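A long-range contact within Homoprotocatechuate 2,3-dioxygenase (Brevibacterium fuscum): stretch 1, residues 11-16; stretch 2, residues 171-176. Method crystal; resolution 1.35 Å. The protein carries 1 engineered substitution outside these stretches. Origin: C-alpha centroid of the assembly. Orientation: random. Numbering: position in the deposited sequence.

Stretch 1 (11-16) PAPDIL
Stretch 2, residues 171-176: EDLGFR

How does the chain of stretch 2 arrive at the contact? Glu171 and Asp172 are helical, with phi/psi of -65/-42 and -62/-35. Glu171 lies out of reach, but its carbonyl O accepts a 2.9 Å hydrogen bond from Gly174 N, which helps shape the turn. Asp172 (chi1 m) contributes backbone rather than side chain: its O lies 3.9 Å from Ala12 CB, while its carboxylate end leads away.

What makes Leu173 the hub? Leu173 CA is 5.4 Å from Ala12 CA, the closest CA pair between the two stretches. At phi/psi -73/-10, with chi1 t and chi2 p, its side chain starts sideways and its end comes nearer to stretch 1. Leu173 CD1 meets Pro13 CD at 4.1 Å, and Leu173 CG meets Ile15 CD1 at 3.8 Å. Ala12 points its CA-to-CB bond toward stretch 2, and Ala12 CB, a single methyl, sits 3.6 Å from Leu173 O. No direct hydrogen bond crosses; one water instead donates to Pro13 O at 2.7 Å and to Leu173 O at 2.8 Å, tying together two backbone carbonyls that cannot bond each other.

Why is glycine next? Gly174 leaves the helix in a Schellman motif at phi/psi 112/-3, where a CB would jam against the carbonyl O of Leu173.

How is the apolar contact completed? Phe175 takes up extended angles (-72/143), and chi1 m with chi2 82° brings its ring nearer to stretch 1. Ile15, on a strand at -88/129 with chi1 m and chi2 t, has its CA-to-CB bond toward stretch 2, and Ile15 CD1 reaches Phe175 CE1 at 3.7 Å, obliquely to the ring. Leu173, Phe175, Pro13 and Ile15 are all buried, as suits their apolar side chains; the two stretches together bury 208 Å². Arg176, extended at -112/127, makes no contact.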

# COMPACT_ATOMS: atom_id res chain seq x y z
N PRO A 11 -26.11 -37.62 -6.29
CA PRO A 11 -24.85 -36.85 -6.26
C PRO A 11 -25.06 -35.38 -5.91
O PRO A 11 -26.07 -34.78 -6.27
CB PRO A 11 -24.35 -36.96 -7.70
CG PRO A 11 -25.60 -37.11 -8.51
CD PRO A 11 -26.45 -38.03 -7.66
N ALA A 12 -24.10 -34.79 -5.21
CA ALA A 12 -24.17 -33.36 -4.90
C ALA A 12 -24.05 -32.54 -6.19
O ALA A 12 -23.32 -32.93 -7.11
CB ALA A 12 -23.08 -32.96 -3.92
N PRO A 13 -24.72 -31.39 -6.23
CA PRO A 13 -24.46 -30.44 -7.31
C PRO A 13 -23.03 -29.94 -7.20
O PRO A 13 -22.51 -29.81 -6.10
CB PRO A 13 -25.43 -29.29 -7.01
CG PRO A 13 -25.60 -29.34 -5.53
CD PRO A 13 -25.65 -30.82 -5.23
N ASP A 14 -22.40 -29.68 -8.34
CA ASP A 14 -21.06 -29.11 -8.41
C ASP A 14 -21.18 -27.63 -8.18
O ASP A 14 -21.53 -26.87 -9.10
CB ASP A 14 -20.42 -29.43 -9.77
CG ASP A 14 -19.00 -28.92 -9.89
OD1 ASP A 14 -18.58 -28.15 -8.99
OD2 ASP A 14 -18.31 -29.24 -10.90
N ILE A 15 -20.85 -27.20 -6.97
CA ILE A 15 -20.93 -25.80 -6.59
C ILE A 15 -19.62 -25.10 -6.96
O ILE A 15 -18.53 -25.56 -6.58
CB ILE A 15 -21.21 -25.67 -5.09
CG1 ILE A 15 -22.59 -26.27 -4.73
CG2 ILE A 15 -21.10 -24.21 -4.64
CD1 ILE A 15 -22.70 -26.67 -3.27
N LEU A 16 -19.73 -23.98 -7.65
CA LEU A 16 -18.55 -23.17 -8.00
C LEU A 16 -18.07 -22.28 -6.86
O LEU A 16 -16.86 -22.21 -6.59
CB LEU A 16 -18.87 -22.30 -9.20
CG LEU A 16 -19.25 -22.99 -10.51
CD1 LEU A 16 -19.82 -21.96 -11.48
CD2 LEU A 16 -18.02 -23.71 -11.08
N GLU A 171 -19.77 -30.89 4.14
CA GLU A 171 -18.78 -31.73 3.50
C GLU A 171 -19.39 -32.69 2.49
O GLU A 171 -18.85 -32.87 1.39
CB GLU A 171 -17.97 -32.50 4.55
CG GLU A 171 -17.01 -31.63 5.33
CD GLU A 171 -16.32 -32.40 6.44
OE1 GLU A 171 -16.96 -33.27 7.07
OE2 GLU A 171 -15.13 -32.15 6.64
N ASP A 172 -20.53 -33.27 2.85
CA ASP A 172 -21.22 -34.17 1.92
C ASP A 172 -21.63 -33.40 0.67
O ASP A 172 -21.63 -33.93 -0.43
CB ASP A 172 -22.46 -34.77 2.60
CG ASP A 172 -22.12 -35.87 3.61
OD1 ASP A 172 -21.01 -36.41 3.60
OD2 ASP A 172 -23.01 -36.20 4.42
N LEU A 173 -21.98 -32.14 0.87
CA LEU A 173 -22.37 -31.26 -0.23
C LEU A 173 -21.20 -30.82 -1.11
O LEU A 173 -21.41 -30.23 -2.18
CB LEU A 173 -23.10 -30.06 0.36
CG LEU A 173 -23.78 -29.03 -0.52
CD1 LEU A 173 -24.82 -29.69 -1.42
CD2 LEU A 173 -24.38 -27.97 0.37
N GLY A 174 -19.98 -31.10 -0.65
CA GLY A 174 -18.76 -30.90 -1.42
C GLY A 174 -17.86 -29.80 -0.90
O GLY A 174 -16.76 -29.59 -1.43
N PHE A 175 -18.27 -29.08 0.14
CA PHE A 175 -17.38 -28.06 0.73
C PHE A 175 -16.25 -28.76 1.47
O PHE A 175 -16.46 -29.81 2.07
CB PHE A 175 -18.13 -27.15 1.69
CG PHE A 175 -19.12 -26.23 1.01
CD1 PHE A 175 -20.38 -26.66 0.68
CD2 PHE A 175 -18.81 -24.89 0.79
CE1 PHE A 175 -21.29 -25.81 0.06
CE2 PHE A 175 -19.73 -24.03 0.20
CZ PHE A 175 -20.97 -24.50 -0.16
N ARG A 176 -15.05 -28.19 1.41
CA ARG A 176 -13.88 -28.76 2.06
C ARG A 176 -13.46 -27.84 3.21
O ARG A 176 -13.26 -26.63 3.02
CB ARG A 176 -12.74 -28.89 1.04
CG ARG A 176 -13.11 -29.65 -0.25
CD ARG A 176 -13.16 -28.75 -1.51
NE ARG A 176 -13.23 -29.50 -2.78
CZ ARG A 176 -13.34 -28.96 -4.00
NH1 ARG A 176 -13.43 -27.64 -4.18
NH2 ARG A 176 -13.38 -29.75 -5.07
O HOH W 1 -20.36 -29.42 -4.59